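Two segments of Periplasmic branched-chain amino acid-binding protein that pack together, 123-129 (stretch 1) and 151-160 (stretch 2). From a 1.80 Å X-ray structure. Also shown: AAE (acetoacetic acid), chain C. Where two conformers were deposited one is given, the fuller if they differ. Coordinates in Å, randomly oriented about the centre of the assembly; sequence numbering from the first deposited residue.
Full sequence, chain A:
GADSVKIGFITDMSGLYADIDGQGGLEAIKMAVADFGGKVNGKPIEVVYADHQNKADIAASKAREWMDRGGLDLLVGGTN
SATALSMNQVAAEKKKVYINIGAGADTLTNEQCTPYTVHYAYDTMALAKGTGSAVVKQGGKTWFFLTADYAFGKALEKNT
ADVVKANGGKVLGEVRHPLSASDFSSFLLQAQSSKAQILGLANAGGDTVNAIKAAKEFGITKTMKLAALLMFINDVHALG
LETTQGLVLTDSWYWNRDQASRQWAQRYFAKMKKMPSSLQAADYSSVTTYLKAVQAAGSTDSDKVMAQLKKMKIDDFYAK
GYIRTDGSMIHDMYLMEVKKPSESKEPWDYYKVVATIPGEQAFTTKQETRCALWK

Stretch 1 (123-129) DTMALAK
Stretch 2 151-160: AFGKALEKNT

Two helices of one chain pack side by side, running in broadly the same direction, through a small contact in which a threonine knob fills a hole on the partner helix and is fastened there by one hydrogen bond. Asp123 (phi/psi -148/175) is the N-cap of the first helix, which begins at Thr124 and continues beyond Lys129; its side chain (chi1 p, 67°) reaches forward over the helix start so that OD1 accepts from Ala126 N at 3.0 Å. Residues 151-160 are helical throughout, and this helix too continues. The axes cross at -40° and approach to 8.4 Å; the two stretches together bury 379 Å². CA atoms set the register: Thr124 to Leu156 5.1 Å, Met125 to Asn159 5.6 Å, Ala128 to Thr160 4.5 Å.

Thr124 (chi1 p, 53°) points toward the second helix and sits among Phe152, Ala155, Leu156 and Asn159. Its two branches suit this mixed pocket: CG2 lies 3.7 Å from Phe152 CE1 and 3.8 Å from Leu156 CB, while OG1 donates to Asn159 OD1 at 2.6 Å. Asn159 (chi1 m, -74°; chi2 135°) also points toward its partner; its ND2 is 3.4 Å from CE of Met125, a selenomethionine (t, p, p) whose CA-to-CB bond points away, and is hydrogen-bonded elsewhere in the structure.

Further along, the small Ala128 permits close approach, its CB 3.6 Å from both Asn159 CB and Thr160 OG1. Thr160 (chi1 m) satisfies its hydroxyl within its own helix, OG1 donating to Leu156 O at 2.8 Å. Beside this, Leu127 (m, t) meets Leu156 (t, p), Leu127 CB lying 3.9 Å from Leu156 CD1, adding an apolar contact.

The CA-to-CB bond of Phe152 (chi1 t, 171°; chi2 71°) points sideways to the first helix, but the end of the side chain comes nearer, CE1 lying against Thr124. The acetoacetic acid places C4 over one ring face, and its O1 lies 3.2 Å from Phe152 CD1, so this buried aromatic borders both the helix contact and the ligand.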

# COMPACT_ATOMS: atom_id res chain seq x y z
N ASP A 123 4.67 -2.41 2.46
CA ASP A 123 4.79 -3.62 1.64
C ASP A 123 4.34 -4.83 2.41
O ASP A 123 3.98 -4.76 3.60
CB ASP A 123 6.19 -3.82 1.00
CG ASP A 123 7.30 -4.11 2.00
OD1 ASP A 123 7.05 -4.73 3.04
OD2 ASP A 123 8.46 -3.69 1.69
N THR A 124 4.30 -5.95 1.72
CA THR A 124 3.81 -7.19 2.34
C THR A 124 4.69 -7.75 3.44
O THR A 124 4.19 -8.45 4.33
CB THR A 124 3.59 -8.26 1.27
OG1 THR A 124 4.79 -8.41 0.50
CG2 THR A 124 2.45 -7.85 0.36
N MSE A 125 5.98 -7.46 3.44
CA MSE A 125 6.83 -7.84 4.57
C MSE A 125 6.42 -7.07 5.85
O MSE A 125 6.31 -7.66 6.90
CB MSE A 125 8.31 -7.61 4.22
CG MSE A 125 9.25 -7.87 5.31
SE MSE A 125 9.26 -9.82 5.68
CE MSE A 125 10.37 -10.34 4.19
N ALA A 126 6.20 -5.76 5.76
CA ALA A 126 5.76 -4.98 6.91
C ALA A 126 4.40 -5.45 7.41
O ALA A 126 4.21 -5.51 8.63
CB ALA A 126 5.70 -3.47 6.59
N LEU A 127 3.47 -5.77 6.50
CA LEU A 127 2.16 -6.33 6.91
C LEU A 127 2.30 -7.60 7.72
O LEU A 127 1.70 -7.75 8.79
CB LEU A 127 1.23 -6.55 5.71
CG LEU A 127 0.87 -5.31 4.88
CD1 LEU A 127 0.05 -5.66 3.64
CD2 LEU A 127 0.17 -4.20 5.74
N ALA A 128 3.12 -8.51 7.19
CA ALA A 128 3.37 -9.79 7.82
C ALA A 128 4.03 -9.65 9.19
O ALA A 128 3.61 -10.26 10.17
CB ALA A 128 4.25 -10.63 6.90
N LYS A 129 5.09 -8.85 9.24
CA LYS A 129 5.80 -8.62 10.47
C LYS A 129 4.95 -7.91 11.50
O LYS A 129 5.10 -8.17 12.69
CB LYS A 129 7.09 -7.85 10.20
CG LYS A 129 8.16 -8.73 9.48
CD LYS A 129 9.39 -7.92 9.00
CE LYS A 129 10.39 -7.59 10.14
NZ LYS A 129 11.72 -7.01 9.60
N ALA A 151 -0.10 -11.62 -7.93
CA ALA A 151 1.18 -11.32 -7.28
C ALA A 151 1.06 -10.84 -5.85
O ALA A 151 1.86 -11.20 -5.00
CB ALA A 151 1.97 -10.28 -8.09
N PHE A 152 0.06 -10.00 -5.58
CA PHE A 152 -0.11 -9.49 -4.23
C PHE A 152 -0.45 -10.57 -3.21
O PHE A 152 0.18 -10.66 -2.17
CB PHE A 152 -1.19 -8.40 -4.17
CG PHE A 152 -1.55 -8.00 -2.78
CD1 PHE A 152 -0.65 -7.26 -2.01
CD2 PHE A 152 -2.76 -8.39 -2.22
CE1 PHE A 152 -0.97 -6.89 -0.72
CE2 PHE A 152 -3.08 -8.05 -0.92
CZ PHE A 152 -2.19 -7.28 -0.16
N GLY A 153 -1.48 -11.37 -3.49
CA GLY A 153 -1.88 -12.43 -2.58
C GLY A 153 -0.75 -13.39 -2.31
O GLY A 153 -0.48 -13.76 -1.16
N LYS A 154 -0.07 -13.81 -3.39
CA LYS A 154 1.01 -14.78 -3.29
C LYS A 154 2.16 -14.26 -2.42
O LYS A 154 2.67 -14.98 -1.56
CB LYS A 154 1.50 -15.17 -4.69
CG LYS A 154 0.44 -15.88 -5.51
CD LYS A 154 0.95 -16.33 -6.89
CE LYS A 154 -0.20 -16.47 -7.89
NZ LYS A 154 0.28 -16.76 -9.27
N ALA A 155 2.54 -13.01 -2.63
CA ALA A 155 3.61 -12.40 -1.84
C ALA A 155 3.21 -12.29 -0.38
O ALA A 155 4.01 -12.62 0.50
CB ALA A 155 3.99 -11.04 -2.38
N LEU A 156 1.96 -11.92 -0.12
CA LEU A 156 1.54 -11.64 1.25
C LEU A 156 1.39 -12.95 1.98
O LEU A 156 1.79 -13.03 3.13
CB LEU A 156 0.23 -10.85 1.29
CG LEU A 156 -0.38 -10.51 2.66
CD1 LEU A 156 0.62 -9.75 3.60
CD2 LEU A 156 -1.61 -9.65 2.42
N GLU A 157 0.85 -13.96 1.32
CA GLU A 157 0.75 -15.29 1.93
C GLU A 157 2.15 -15.81 2.26
O GLU A 157 2.37 -16.37 3.34
CB GLU A 157 0.00 -16.27 1.00
CG GLU A 157 -0.05 -17.72 1.55
CD GLU A 157 -0.65 -18.74 0.58
OE1 GLU A 157 -1.66 -18.46 -0.09
OE2 GLU A 157 -0.12 -19.87 0.52
N LYS A 158 3.09 -15.64 1.35
CA LYS A 158 4.45 -16.14 1.64
C LYS A 158 5.12 -15.42 2.81
O LYS A 158 5.66 -16.07 3.71
CB LYS A 158 5.34 -16.10 0.39
CG LYS A 158 6.82 -16.38 0.61
CD LYS A 158 7.09 -17.80 1.00
CE LYS A 158 8.53 -18.24 0.61
NZ LYS A 158 9.59 -17.36 1.22
N ASN A 159 5.06 -14.08 2.82
CA ASN A 159 5.66 -13.30 3.92
C ASN A 159 5.00 -13.70 5.23
O ASN A 159 5.64 -13.91 6.24
CB ASN A 159 5.45 -11.79 3.72
CG ASN A 159 6.31 -11.16 2.62
OD1 ASN A 159 5.79 -10.39 1.83
ND2 ASN A 159 7.60 -11.46 2.59
N THR A 160 3.68 -13.80 5.22
CA THR A 160 2.94 -14.06 6.47
C THR A 160 3.18 -15.50 6.96
O THR A 160 3.40 -15.72 8.17
CB THR A 160 1.45 -13.74 6.33
OG1 THR A 160 1.28 -12.39 5.84
CG2 THR A 160 0.71 -13.89 7.69
O1 AAE C . -0.64 -4.75 -4.03
C2 AAE C . -1.86 -4.96 -4.20
O3 AAE C . -2.30 -5.55 -5.21
C4 AAE C . -2.82 -4.52 -3.11
C5 AAE C . -3.35 -3.14 -3.37
O8 AAE C . -2.84 -2.39 -4.24
C9 AAE C . -4.40 -2.67 -2.41